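Local coordinates for protein cysteine desulfurase (Fervidobacterium islandicum, PDB 6A6E) that probably catalyses, with pyridoxal-5'-phosphate as cofactor, the transfer of sulfur out of L-cysteine, leaving alanine and an enzyme-bound persulfide, as the desulfurase of a Suf system, at residues 135-138 with 139-143; 378-381 with 382-386. All coordinates share one frame; numbering follows the deposited sequence.

Two short helical segments meet the second subunit, contact 1 at the cofactor and contact 2 behind it. Contact 1 (135-138 with 139-143) begins beside the cofactor, the side chain of A135 lying about 4 Å from pyridoxal-5'-phosphate; in contact 2 (378-381 with 382-386) the side chain of L380 is about 10 Å from the bound pyridoxal-5'-phosphate. Their centres are 18 Å apart, yet they touch where L137 CD1 packs on P379 CG at 4.1 Å. Just before contact 1, H134 accepts a hydrogen bond from the backbone N of Q378. The second subunit joins both: its V269 packs on L137 and donates its backbone N-H to Q378.

Contact 1: 135-138 with 139-143; sequences ANLV and PWVRL
N136 and W140 meet through one nearly straight hydrogen bond, from indole NE1 to amide OD1 (2.9 Å, 168° at the hydrogen). The acceptor lies almost in the indole plane, whereas the donor sits well above the carbonyl plane of the amide, the two flat groups being turned 66° apart. The same OD1 also binds the hydroxyl of S181, while ND2 is held by E132, which leaves the amide little freedom to rotate. W140 reaches back along the chain because its CG stands anti to the carbonyl carbon (chi1 -56°); its CD1 then comes to 3.3 Å from the backbone O of N136. V111, V126, I128 and V179 crowd this buried indole. Close by, P139 lays its CG against the backbone O of A135, 3.2 Å away.

L137 and V141 belong to the same packed part. They run side by side and point the same way, CD2 to CG2 at 3.9 Å, with Y153 touching both. L137 holds the N-cap position, and its backbone O takes the N-H of V141 at 3.0 Å; V138 O takes that of R142 at 2.9 Å. P139, having no N-H to donate, fits naturally into this first turn. The looser side is that of R142, the one partly exposed member: its chain bends at chi2 and leads away from the turn to a salt bridge with E257 of the second subunit.

Here a cofactor-lining loop passes into the proline-containing first turn of helix 138-147, a strand-loop-helix connection in the large domain of a fold-type I pyridoxal-phosphate enzyme.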
ATOM      1  N   ALA A 135       0.321  -4.932 -15.876  1.00 16.23           N
ATOM      2  CA  ALA A 135       1.298  -4.452 -14.850  1.00 16.44           C
ATOM      3  C   ALA A 135       2.758  -4.500 -15.275  1.00 16.43           C
ATOM      4  O   ALA A 135       3.589  -3.679 -14.828  1.00 15.09           O
ATOM      5  CB  ALA A 135       1.132  -5.263 -13.612  1.00 14.60           C
ATOM      6  N   ASN A 136       3.063  -5.478 -16.134  1.00 17.46           N
ATOM      7  CA  ASN A 136       4.403  -5.624 -16.738  1.00 18.08           C
ATOM      8  C   ASN A 136       4.411  -5.272 -18.235  1.00 18.84           C
ATOM      9  O   ASN A 136       5.249  -5.771 -19.013  1.00 21.64           O
ATOM     10  CB  ASN A 136       4.957  -7.041 -16.504  1.00 17.79           C
ATOM     11  CG  ASN A 136       6.481  -7.093 -16.664  1.00 19.32           C
ATOM     12  OD1 ASN A 136       7.167  -6.102 -16.414  1.00 15.63           O
ATOM     13  ND2 ASN A 136       7.008  -8.266 -17.047  1.00 18.96           N
ATOM     14  N   LEU A 137       3.520  -4.364 -18.641  1.00 20.03           N
ATOM     15  CA  LEU A 137       3.414  -3.962 -20.028  1.00 19.22           C
ATOM     16  C   LEU A 137       3.159  -2.460 -20.093  1.00 20.10           C
ATOM     17  O   LEU A 137       3.988  -1.716 -20.623  1.00 18.57           O
ATOM     18  CB  LEU A 137       2.400  -4.811 -20.810  1.00 19.56           C
ATOM     19  CG  LEU A 137       2.321  -4.565 -22.331  1.00 19.67           C
ATOM     20  CD1 LEU A 137       1.886  -5.807 -23.067  1.00 22.50           C
ATOM     21  CD2 LEU A 137       1.383  -3.441 -22.670  1.00 21.20           C
ATOM     22  N   VAL A 138       2.085  -1.998 -19.486  1.00 18.24           N
ATOM     23  CA  VAL A 138       1.737  -0.593 -19.574  1.00 17.15           C
ATOM     24  C   VAL A 138       2.789   0.333 -19.005  1.00 17.07           C
ATOM     25  O   VAL A 138       3.029   1.363 -19.621  1.00 18.59           O
ATOM     26  CB  VAL A 138       0.387  -0.281 -18.917  1.00 19.68           C
ATOM     27  CG1 VAL A 138       0.004   1.180 -19.137  1.00 19.85           C
ATOM     28  CG2 VAL A 138      -0.647  -1.217 -19.504  1.00 21.61           C
ATOM     29  N   PRO A 139       3.456  -0.005 -17.885  1.00 14.36           N
ATOM     30  CA  PRO A 139       4.455   0.981 -17.487  1.00 15.07           C
ATOM     31  C   PRO A 139       5.563   1.192 -18.545  1.00 17.16           C
ATOM     32  O   PRO A 139       5.969   2.313 -18.801  1.00 20.74           O
ATOM     33  CB  PRO A 139       5.055   0.404 -16.191  1.00 14.43           C
ATOM     34  CG  PRO A 139       4.099  -0.607 -15.686  1.00 15.01           C
ATOM     35  CD  PRO A 139       3.334  -1.101 -16.902  1.00 15.51           C
ATOM     36  N   TRP A 140       6.051   0.102 -19.119  1.00 18.55           N
ATOM     37  CA  TRP A 140       7.085   0.153 -20.143  1.00 18.98           C
ATOM     38  C   TRP A 140       6.604   0.934 -21.380  1.00 18.58           C
ATOM     39  O   TRP A 140       7.251   1.850 -21.798  1.00 20.01           O
ATOM     40  CB  TRP A 140       7.514  -1.272 -20.540  1.00 18.38           C
ATOM     41  CG  TRP A 140       7.995  -2.124 -19.388  1.00 16.74           C
ATOM     42  CD1 TRP A 140       7.359  -3.216 -18.868  1.00 18.62           C
ATOM     43  CD2 TRP A 140       9.212  -1.998 -18.657  1.00 16.69           C
ATOM     44  NE1 TRP A 140       8.064  -3.718 -17.807  1.00 16.88           N
ATOM     45  CE2 TRP A 140       9.235  -3.023 -17.703  1.00 17.55           C
ATOM     46  CE3 TRP A 140      10.289  -1.122 -18.713  1.00 17.21           C
ATOM     47  CZ2 TRP A 140      10.281  -3.165 -16.793  1.00 16.60           C
ATOM     48  CZ3 TRP A 140      11.329  -1.303 -17.859  1.00 17.49           C
ATOM     49  CH2 TRP A 140      11.314  -2.310 -16.916  1.00 17.91           C
ATOM     50  N   VAL A 141       5.422   0.618 -21.886  1.00 20.01           N
ATOM     51  CA  VAL A 141       4.934   1.236 -23.115  1.00 20.10           C
ATOM     52  C   VAL A 141       4.645   2.708 -22.872  1.00 22.21           C
ATOM     53  O   VAL A 141       5.111   3.571 -23.626  1.00 20.72           O
ATOM     54  CB  VAL A 141       3.683   0.540 -23.601  1.00 22.03           C
ATOM     55  CG1 VAL A 141       2.997   1.323 -24.694  1.00 24.41           C
ATOM     56  CG2 VAL A 141       4.010  -0.904 -23.995  1.00 24.72           C
ATOM     57  N   ARG A 142       3.964   3.051 -21.780  1.00 21.10           N
ATOM     58  CA  ARG A 142       3.721   4.459 -21.504  1.00 19.62           C
ATOM     59  C   ARG A 142       4.983   5.249 -21.128  1.00 21.66           C
ATOM     60  O   ARG A 142       5.209   6.366 -21.629  1.00 21.77           O
ATOM     61  CB  ARG A 142       2.688   4.670 -20.399  1.00 21.97           C
ATOM     62  CG  ARG A 142       2.339   6.167 -20.175  1.00 22.43           C
ATOM     63  CD  ARG A 142       1.761   6.794 -21.451  1.00 22.91           C
ATOM     64  NE  ARG A 142       1.234   8.117 -21.231  1.00 24.14           N
ATOM     65  CZ  ARG A 142       0.469   8.777 -22.112  1.00 27.62           C
ATOM     66  NH1 ARG A 142       0.201   8.289 -23.321  1.00 27.29           N
ATOM     67  NH2 ARG A 142      -0.055   9.935 -21.770  1.00 25.36           N
ATOM     68  N   LEU A 143       5.803   4.722 -20.231  1.00 20.12           N
ATOM     69  CA  LEU A 143       6.970   5.472 -19.874  1.00 20.26           C
ATOM     70  C   LEU A 143       8.045   5.593 -20.988  1.00 22.99           C
ATOM     71  O   LEU A 143       8.855   6.558 -20.939  1.00 21.93           O
ATOM     72  CB  LEU A 143       7.576   5.075 -18.545  1.00 20.41           C
ATOM     73  CG  LEU A 143       6.736   5.379 -17.287  1.00 18.77           C
ATOM     74  CD1 LEU A 143       7.335   4.616 -16.130  1.00 20.32           C
ATOM     75  CD2 LEU A 143       6.660   6.845 -16.979  1.00 19.10           C
TER

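Contact 2: 378-381 with 382-386; sequences QPLM and GVLAK
L380 overlaps L384 one helical turn on, its CD1 lying 4.1 Å from L384 CG and almost as near to CD2, as the two side chains cross at a slant. The leucine reaches forward because its CG stands anti to the backbone N (chi1 174°), which carries the branch round beside the carbonyl carbon and along the helix. M381 approaches L384 from three residues back: bends at chi2 and chi3 fold the thioether over, bringing CE to 4.0 Å from L384 CD1. L384 thus serves both neighbours with different parts of its fork, and an alanine here would probably leave L380 CD1 and M381 CE without their shared apolar partner and open a gap between them.

Along the backbone, the N-H groups of L384 and A385 bond to L380 O and M381 O, each at 3.0 Å. The turn at P379 is less firmly bonded: its O receives weak bonds from G382 N and V383 N. V383 lays CG2 3.9 Å from P379 O, and both V383 and P379 pack on F271 of the second subunit, while G382 is exposed.

Such i to i+3 and i+4 packing is ordinary along an alpha-helix; this one, 378-387, closely follows C376, modified here as S-mercaptocysteine, and so joins the cysteine-bearing segment of the desulfurase to its dimer interface.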
ATOM      1  N   GLN A 378      -4.921  -7.490 -22.669  1.00 25.68           N
ATOM      2  CA  GLN A 378      -5.663  -7.142 -23.880  1.00 25.94           C
ATOM      3  C   GLN A 378      -4.847  -7.484 -25.101  1.00 24.69           C
ATOM      4  O   GLN A 378      -5.391  -8.091 -25.960  1.00 22.64           O
ATOM      5  CB  GLN A 378      -6.041  -5.672 -23.968  1.00 27.75           C
ATOM      6  CG  GLN A 378      -7.317  -5.339 -23.241  1.00 31.29           C
ATOM      7  CD  GLN A 378      -7.675  -3.868 -23.243  1.00 28.58           C
ATOM      8  OE1 GLN A 378      -7.529  -3.170 -24.252  1.00 26.62           O
ATOM      9  NE2 GLN A 378      -8.179  -3.389 -22.105  1.00 29.93           N
ATOM     10  N   PRO A 379      -3.551  -7.117 -25.156  1.00 23.15           N
ATOM     11  CA  PRO A 379      -2.842  -7.484 -26.363  1.00 24.00           C
ATOM     12  C   PRO A 379      -2.756  -9.025 -26.578  1.00 25.36           C
ATOM     13  O   PRO A 379      -2.836  -9.483 -27.737  1.00 25.40           O
ATOM     14  CB  PRO A 379      -1.466  -6.797 -26.194  1.00 22.94           C
ATOM     15  CG  PRO A 379      -1.693  -5.726 -25.160  1.00 21.92           C
ATOM     16  CD  PRO A 379      -2.698  -6.341 -24.244  1.00 21.96           C
ATOM     17  N   LEU A 380      -2.683  -9.815 -25.499  1.00 24.36           N
ATOM     18  CA  LEU A 380      -2.685 -11.258 -25.667  1.00 23.16           C
ATOM     19  C   LEU A 380      -3.962 -11.747 -26.358  1.00 24.22           C
ATOM     20  O   LEU A 380      -3.919 -12.679 -27.141  1.00 21.08           O
ATOM     21  CB  LEU A 380      -2.442 -11.995 -24.368  1.00 22.51           C
ATOM     22  CG  LEU A 380      -2.545 -13.516 -24.313  1.00 24.08           C
ATOM     23  CD1 LEU A 380      -1.601 -14.188 -25.269  1.00 25.32           C
ATOM     24  CD2 LEU A 380      -2.299 -14.048 -22.905  1.00 23.49           C
ATOM     25  N   MET A 381      -5.087 -11.113 -26.109  1.00 22.89           N
ATOM     26  CA  MET A 381      -6.316 -11.557 -26.724  1.00 27.15           C
ATOM     27  C   MET A 381      -6.221 -11.513 -28.248  1.00 25.97           C
ATOM     28  O   MET A 381      -6.714 -12.410 -28.907  1.00 27.84           O
ATOM     29  CB  MET A 381      -7.525 -10.731 -26.254  1.00 27.08           C
ATOM     30  CG  MET A 381      -7.790 -10.814 -24.749  1.00 28.81           C
ATOM     31  SD  MET A 381      -8.290 -12.439 -24.197  1.00 29.64           S
ATOM     32  CE  MET A 381      -6.979 -12.962 -23.111  1.00 31.63           C
ATOM     33  N   GLY A 382      -5.597 -10.487 -28.802  1.00 26.01           N
ATOM     34  CA  GLY A 382      -5.433 -10.399 -30.243  1.00 26.55           C
ATOM     35  C   GLY A 382      -4.603 -11.527 -30.829  1.00 28.56           C
ATOM     36  O   GLY A 382      -4.912 -12.011 -31.894  1.00 30.78           O
ATOM     37  N   VAL A 383      -3.538 -11.936 -30.126  1.00 26.30           N
ATOM     38  CA  VAL A 383      -2.794 -13.135 -30.462  1.00 25.51           C
ATOM     39  C   VAL A 383      -3.667 -14.378 -30.419  1.00 26.31           C
ATOM     40  O   VAL A 383      -3.598 -15.205 -31.309  1.00 26.50           O
ATOM     41  CB  VAL A 383      -1.549 -13.297 -29.527  1.00 26.14           C
ATOM     42  CG1 VAL A 383      -0.790 -14.598 -29.782  1.00 27.41           C
ATOM     43  CG2 VAL A 383      -0.637 -12.073 -29.662  1.00 24.62           C
ATOM     44  N   LEU A 384      -4.480 -14.567 -29.388  1.00 26.52           N
ATOM     45  CA  LEU A 384      -5.304 -15.793 -29.315  1.00 27.98           C
ATOM     46  C   LEU A 384      -6.407 -15.871 -30.417  1.00 29.06           C
ATOM     47  O   LEU A 384      -6.818 -16.963 -30.838  1.00 29.52           O
ATOM     48  CB  LEU A 384      -5.960 -15.942 -27.944  1.00 26.64           C
ATOM     49  CG  LEU A 384      -5.034 -15.966 -26.727  1.00 25.76           C
ATOM     50  CD1 LEU A 384      -5.861 -16.050 -25.455  1.00 26.27           C
ATOM     51  CD2 LEU A 384      -4.111 -17.151 -26.800  1.00 26.90           C
ATOM     52  N   ALA A 385      -6.871 -14.710 -30.837  1.00 29.87           N
ATOM     53  CA  ALA A 385      -7.893 -14.608 -31.841  1.00 33.83           C
ATOM     54  C   ALA A 385      -7.412 -15.264 -33.137  1.00 35.91           C
ATOM     55  O   ALA A 385      -8.138 -16.034 -33.725  1.00 33.87           O
ATOM     56  CB  ALA A 385      -8.241 -13.153 -32.064  1.00 32.90           C
ATOM     57  N   LYS A 386      -6.158 -15.028 -33.528  1.00 38.92           N
ATOM     58  CA  LYS A 386      -5.615 -15.643 -34.743  1.00 39.46           C
ATOM     59  C   LYS A 386      -5.648 -17.149 -34.729  1.00 40.35           C
ATOM     60  O   LYS A 386      -5.911 -17.747 -35.750  1.00 50.87           O
ATOM     61  CB  LYS A 386      -4.209 -15.163 -35.044  1.00 43.15           C
ATOM     62  CG  LYS A 386      -4.088 -13.682 -35.349  1.00 48.58           C
ATOM     63  CD  LYS A 386      -2.640 -13.391 -35.744  1.00 58.52           C
ATOM     64  CE  LYS A 386      -2.149 -12.058 -35.211  1.00 64.26           C
ATOM     65  NZ  LYS A 386      -2.892 -10.924 -35.815  1.00 70.12           N
TER